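Local coordinates for glycosyl hydrolase family 10 (Prevotella bryantii, PDB 4MGQ), which forms a calcium-bound beta-sandwich carbohydrate-binding module of an enzyme that probably cleaves internal beta-1,4-xylosidic linkages in xylan, at residues A[20-34]-A[103-115]. Sequence-based numbering, arbitrary orientation.
Sequences YIHMGEPKTNNWDRE and RFELGTLGGDIWM
With CG anti to the backbone N in both Tyr20 (chi1 168°) and His22 (chi1 177°), the two rings lie on the sheet face that also carries Asp112 and Trp114 of the antiparallel partner strand. His22 ND1 donates to Asp112 OD1 at 2.6 Å, in the imidazole plane and on the carboxylate's syn side; a carboxylate suits this N-H and may raise the imidazole's basicity. Tyr20, flat enough to stack, lies offset on the Trp114 pyrrole ring, planes at 25°, with Tyr20 CD1 over the indole face. The backbone N atoms of Met23 and Gly24 both donate to Gly111 O, a classic beta bulge; at the backbone angles of Gly24 and Gly111 a CB would jam against the preceding carbonyl O. In this beta sandwich 20-24 pairs with 111-115 in one sheet, Glu34 with Glu105 in the other. On the buried side Met23 SD lies 3.7 Å from Leu109 CB, while branched Ile21 and Ile113 pack together. Arg33 suits the loop crossing: its NH1 holds Leu106 O and Leu109 O, and NH2 donates to Glu25 O. Arg103 NH2 forms a 2.8 Å salt bridge with Glu34 OE2, while Glu34 OE1 is hydrogen-bonded to Tyr36 OH. Glu105 OE1 lies 2.7 Å from Glu34 OE2, so one acid is probably protonated.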
# COMPACT_ATOMS: atom_id res chain seq x y z
N TYR A 20 5.68 4.75 -5.99
CA TYR A 20 5.07 5.36 -7.17
C TYR A 20 4.84 4.34 -8.26
O TYR A 20 5.76 3.62 -8.64
CB TYR A 20 5.97 6.47 -7.70
CG TYR A 20 5.59 6.98 -9.07
CD1 TYR A 20 4.36 7.60 -9.28
CD2 TYR A 20 6.47 6.88 -10.14
CE1 TYR A 20 4.01 8.09 -10.53
CE2 TYR A 20 6.12 7.36 -11.40
CZ TYR A 20 4.89 7.97 -11.58
OH TYR A 20 4.52 8.46 -12.81
N ILE A 21 3.62 4.28 -8.77
CA ILE A 21 3.32 3.46 -9.93
C ILE A 21 2.71 4.31 -11.03
O ILE A 21 1.63 4.87 -10.85
CB ILE A 21 2.36 2.31 -9.60
CG1 ILE A 21 3.02 1.33 -8.64
CG2 ILE A 21 1.92 1.60 -10.89
CD1 ILE A 21 2.08 0.26 -8.15
N HIS A 22 3.41 4.41 -12.15
CA HIS A 22 2.78 4.95 -13.34
C HIS A 22 1.94 3.83 -13.95
O HIS A 22 2.47 2.87 -14.48
CB HIS A 22 3.78 5.47 -14.36
CG HIS A 22 3.11 5.95 -15.61
ND1 HIS A 22 2.20 6.99 -15.60
CD2 HIS A 22 3.16 5.51 -16.88
CE1 HIS A 22 1.76 7.19 -16.83
NE2 HIS A 22 2.32 6.30 -17.63
N MET A 23 0.63 3.96 -13.84
CA MET A 23 -0.26 2.90 -14.29
C MET A 23 -0.51 2.97 -15.80
O MET A 23 -0.57 1.95 -16.47
CB MET A 23 -1.58 2.96 -13.53
CG MET A 23 -1.41 2.65 -12.04
SD MET A 23 -2.91 2.71 -11.07
CE MET A 23 -3.29 4.47 -11.14
N GLY A 24 -0.66 4.19 -16.32
CA GLY A 24 -1.02 4.35 -17.72
C GLY A 24 -2.53 4.22 -17.91
O GLY A 24 -3.29 4.48 -16.99
N GLU A 25 -2.97 3.82 -19.10
CA GLU A 25 -4.40 3.74 -19.39
C GLU A 25 -5.10 2.59 -18.65
O GLU A 25 -4.48 1.56 -18.38
CB GLU A 25 -4.59 3.58 -20.91
CG GLU A 25 -4.01 4.74 -21.69
CD GLU A 25 -4.14 4.57 -23.19
OE1 GLU A 25 -4.30 3.42 -23.64
OE2 GLU A 25 -4.09 5.60 -23.91
N PRO A 26 -6.39 2.77 -18.33
CA PRO A 26 -7.15 1.70 -17.66
C PRO A 26 -7.17 0.42 -18.46
O PRO A 26 -7.20 0.44 -19.70
CB PRO A 26 -8.56 2.28 -17.54
CG PRO A 26 -8.36 3.75 -17.54
CD PRO A 26 -7.18 4.01 -18.44
N LYS A 27 -7.13 -0.70 -17.75
CA LYS A 27 -7.30 -2.01 -18.36
C LYS A 27 -8.74 -2.44 -18.19
O LYS A 27 -9.55 -1.74 -17.59
CB LYS A 27 -6.37 -3.04 -17.73
CG LYS A 27 -4.94 -2.60 -17.57
CD LYS A 27 -4.23 -2.52 -18.89
CE LYS A 27 -2.72 -2.54 -18.70
NZ LYS A 27 -2.00 -2.43 -20.00
N THR A 28 -9.07 -3.62 -18.71
CA THR A 28 -10.44 -4.11 -18.68
C THR A 28 -10.90 -4.58 -17.30
O THR A 28 -12.00 -4.25 -16.86
CB THR A 28 -10.62 -5.26 -19.69
OG1 THR A 28 -10.19 -4.82 -20.98
CG2 THR A 28 -12.08 -5.69 -19.75
N ASN A 29 -10.06 -5.35 -16.61
CA ASN A 29 -10.43 -5.97 -15.34
C ASN A 29 -9.60 -5.47 -14.17
O ASN A 29 -8.45 -5.08 -14.36
CB ASN A 29 -10.28 -7.50 -15.42
CG ASN A 29 -10.86 -8.08 -16.68
OD1 ASN A 29 -10.13 -8.52 -17.58
ND2 ASN A 29 -12.18 -8.10 -16.76
N ASN A 30 -10.19 -5.49 -12.98
CA ASN A 30 -9.49 -5.29 -11.70
C ASN A 30 -8.13 -5.97 -11.65
O ASN A 30 -7.12 -5.37 -11.26
CB ASN A 30 -10.32 -5.86 -10.55
CG ASN A 30 -11.23 -4.85 -9.95
OD1 ASN A 30 -10.92 -3.66 -9.88
ND2 ASN A 30 -12.39 -5.32 -9.48
N TRP A 31 -8.13 -7.23 -12.05
CA TRP A 31 -6.96 -8.07 -11.87
C TRP A 31 -5.91 -7.91 -12.95
O TRP A 31 -4.89 -8.57 -12.91
CB TRP A 31 -7.39 -9.54 -11.78
CG TRP A 31 -8.12 -10.04 -12.99
CD1 TRP A 31 -7.57 -10.41 -14.18
CD2 TRP A 31 -9.54 -10.23 -13.13
NE1 TRP A 31 -8.55 -10.82 -15.06
CE2 TRP A 31 -9.77 -10.72 -14.43
CE3 TRP A 31 -10.63 -10.05 -12.27
CZ2 TRP A 31 -11.05 -11.02 -14.91
CZ3 TRP A 31 -11.90 -10.34 -12.75
CH2 TRP A 31 -12.10 -10.83 -14.05
N ASP A 32 -6.12 -7.01 -13.92
CA ASP A 32 -5.15 -6.83 -15.00
C ASP A 32 -3.93 -6.02 -14.59
O ASP A 32 -2.96 -5.91 -15.35
CB ASP A 32 -5.82 -6.16 -16.22
CG ASP A 32 -6.84 -7.06 -16.90
OD1 ASP A 32 -6.70 -8.29 -16.79
OD2 ASP A 32 -7.77 -6.54 -17.56
N ARG A 33 -3.98 -5.44 -13.40
CA ARG A 33 -2.84 -4.70 -12.86
C ARG A 33 -2.91 -4.85 -11.36
O ARG A 33 -3.82 -4.32 -10.73
CB ARG A 33 -2.89 -3.22 -13.27
CG ARG A 33 -1.66 -2.41 -12.89
CD ARG A 33 -1.90 -0.91 -13.06
NE ARG A 33 -2.00 -0.51 -14.47
CZ ARG A 33 -3.06 0.06 -15.02
NH1 ARG A 33 -4.16 0.29 -14.32
NH2 ARG A 33 -3.04 0.40 -16.31
N GLU A 34 -1.97 -5.61 -10.79
CA GLU A 34 -2.00 -5.86 -9.35
C GLU A 34 -0.66 -5.55 -8.70
O GLU A 34 0.40 -5.76 -9.28
CB GLU A 34 -2.41 -7.31 -9.06
CG GLU A 34 -3.86 -7.63 -9.46
CD GLU A 34 -4.33 -9.03 -9.08
OE1 GLU A 34 -3.57 -9.81 -8.48
OE2 GLU A 34 -5.49 -9.37 -9.38
N ARG A 103 -3.72 -7.94 -1.89
CA ARG A 103 -3.74 -7.66 -3.33
C ARG A 103 -4.35 -6.30 -3.61
O ARG A 103 -5.53 -6.11 -3.37
CB ARG A 103 -4.55 -8.73 -4.08
CG ARG A 103 -3.99 -10.16 -3.92
CD ARG A 103 -4.95 -11.23 -4.46
NE ARG A 103 -5.34 -10.95 -5.84
CZ ARG A 103 -6.41 -11.48 -6.42
NH1 ARG A 103 -7.20 -12.31 -5.75
NH2 ARG A 103 -6.71 -11.15 -7.67
N PHE A 104 -3.54 -5.36 -4.10
CA PHE A 104 -4.05 -4.06 -4.54
C PHE A 104 -4.50 -4.22 -5.99
O PHE A 104 -3.69 -4.47 -6.88
CB PHE A 104 -2.99 -2.95 -4.41
CG PHE A 104 -2.68 -2.56 -2.98
CD1 PHE A 104 -2.01 -3.42 -2.13
CD2 PHE A 104 -3.03 -1.29 -2.51
CE1 PHE A 104 -1.72 -3.05 -0.81
CE2 PHE A 104 -2.73 -0.90 -1.20
CZ PHE A 104 -2.07 -1.78 -0.35
N GLU A 105 -5.80 -4.07 -6.22
CA GLU A 105 -6.39 -4.25 -7.55
C GLU A 105 -6.42 -2.93 -8.29
O GLU A 105 -7.29 -2.09 -8.02
CB GLU A 105 -7.79 -4.83 -7.43
CG GLU A 105 -7.82 -6.15 -6.69
CD GLU A 105 -7.01 -7.21 -7.40
OE1 GLU A 105 -7.32 -7.49 -8.59
OE2 GLU A 105 -6.06 -7.76 -6.81
N LEU A 106 -5.49 -2.73 -9.21
CA LEU A 106 -5.31 -1.44 -9.85
C LEU A 106 -5.76 -1.44 -11.31
O LEU A 106 -5.57 -0.45 -12.01
CB LEU A 106 -3.85 -1.00 -9.79
CG LEU A 106 -3.17 -1.00 -8.42
CD1 LEU A 106 -1.70 -0.62 -8.56
CD2 LEU A 106 -3.87 -0.04 -7.48
N GLY A 107 -6.35 -2.54 -11.76
CA GLY A 107 -6.57 -2.74 -13.18
C GLY A 107 -7.48 -1.74 -13.86
O GLY A 107 -7.24 -1.39 -15.02
N THR A 108 -8.52 -1.30 -13.17
CA THR A 108 -9.48 -0.38 -13.79
C THR A 108 -9.05 1.09 -13.64
O THR A 108 -9.72 1.99 -14.14
CB THR A 108 -10.89 -0.58 -13.21
OG1 THR A 108 -10.91 -0.17 -11.84
CG2 THR A 108 -11.33 -2.04 -13.31
N LEU A 109 -7.93 1.32 -12.95
CA LEU A 109 -7.46 2.69 -12.74
C LEU A 109 -6.62 3.18 -13.91
O LEU A 109 -6.06 2.39 -14.66
CB LEU A 109 -6.63 2.78 -11.45
CG LEU A 109 -7.29 2.19 -10.20
CD1 LEU A 109 -6.35 2.40 -9.00
CD2 LEU A 109 -8.67 2.81 -9.93
N GLY A 110 -6.54 4.50 -14.05
CA GLY A 110 -5.67 5.11 -15.03
C GLY A 110 -4.81 6.19 -14.39
O GLY A 110 -5.18 6.75 -13.35
N GLY A 111 -3.68 6.49 -15.01
CA GLY A 111 -2.82 7.56 -14.55
C GLY A 111 -1.77 7.09 -13.56
O GLY A 111 -1.06 6.11 -13.79
N ASP A 112 -1.67 7.81 -12.45
CA ASP A 112 -0.57 7.65 -11.50
C ASP A 112 -1.10 7.40 -10.09
O ASP A 112 -2.14 7.92 -9.71
CB ASP A 112 0.31 8.90 -11.49
CG ASP A 112 1.15 9.05 -12.74
OD1 ASP A 112 1.65 8.04 -13.25
OD2 ASP A 112 1.31 10.19 -13.22
N ILE A 113 -0.35 6.63 -9.31
CA ILE A 113 -0.68 6.48 -7.89
C ILE A 113 0.61 6.57 -7.09
O ILE A 113 1.65 6.07 -7.51
CB ILE A 113 -1.43 5.14 -7.60
CG1 ILE A 113 -1.76 5.03 -6.11
CG2 ILE A 113 -0.63 3.95 -8.11
CD1 ILE A 113 -2.77 3.92 -5.78
N TRP A 114 0.54 7.28 -5.97
CA TRP A 114 1.62 7.37 -4.99
C TRP A 114 1.10 6.91 -3.63
O TRP A 114 -0.03 7.21 -3.26
CB TRP A 114 2.15 8.80 -4.85
CG TRP A 114 2.70 9.46 -6.09
CD1 TRP A 114 4.01 9.58 -6.44
CD2 TRP A 114 1.94 10.14 -7.11
NE1 TRP A 114 4.12 10.29 -7.62
CE2 TRP A 114 2.87 10.64 -8.05
CE3 TRP A 114 0.58 10.37 -7.32
CZ2 TRP A 114 2.47 11.34 -9.19
CZ3 TRP A 114 0.19 11.08 -8.45
CH2 TRP A 114 1.13 11.56 -9.37
N MET A 115 1.92 6.17 -2.88
CA MET A 115 1.54 5.73 -1.54
C MET A 115 2.73 5.85 -0.60
O MET A 115 3.87 5.74 -1.03
CB MET A 115 1.02 4.28 -1.55
CG MET A 115 -0.38 4.15 -2.13
SD MET A 115 -1.04 2.48 -1.98
CE MET A 115 -0.08 1.68 -3.25
O HOH W 1 4.42 11.63 -12.74
O HOH W 2 -9.20 -1.95 -10.44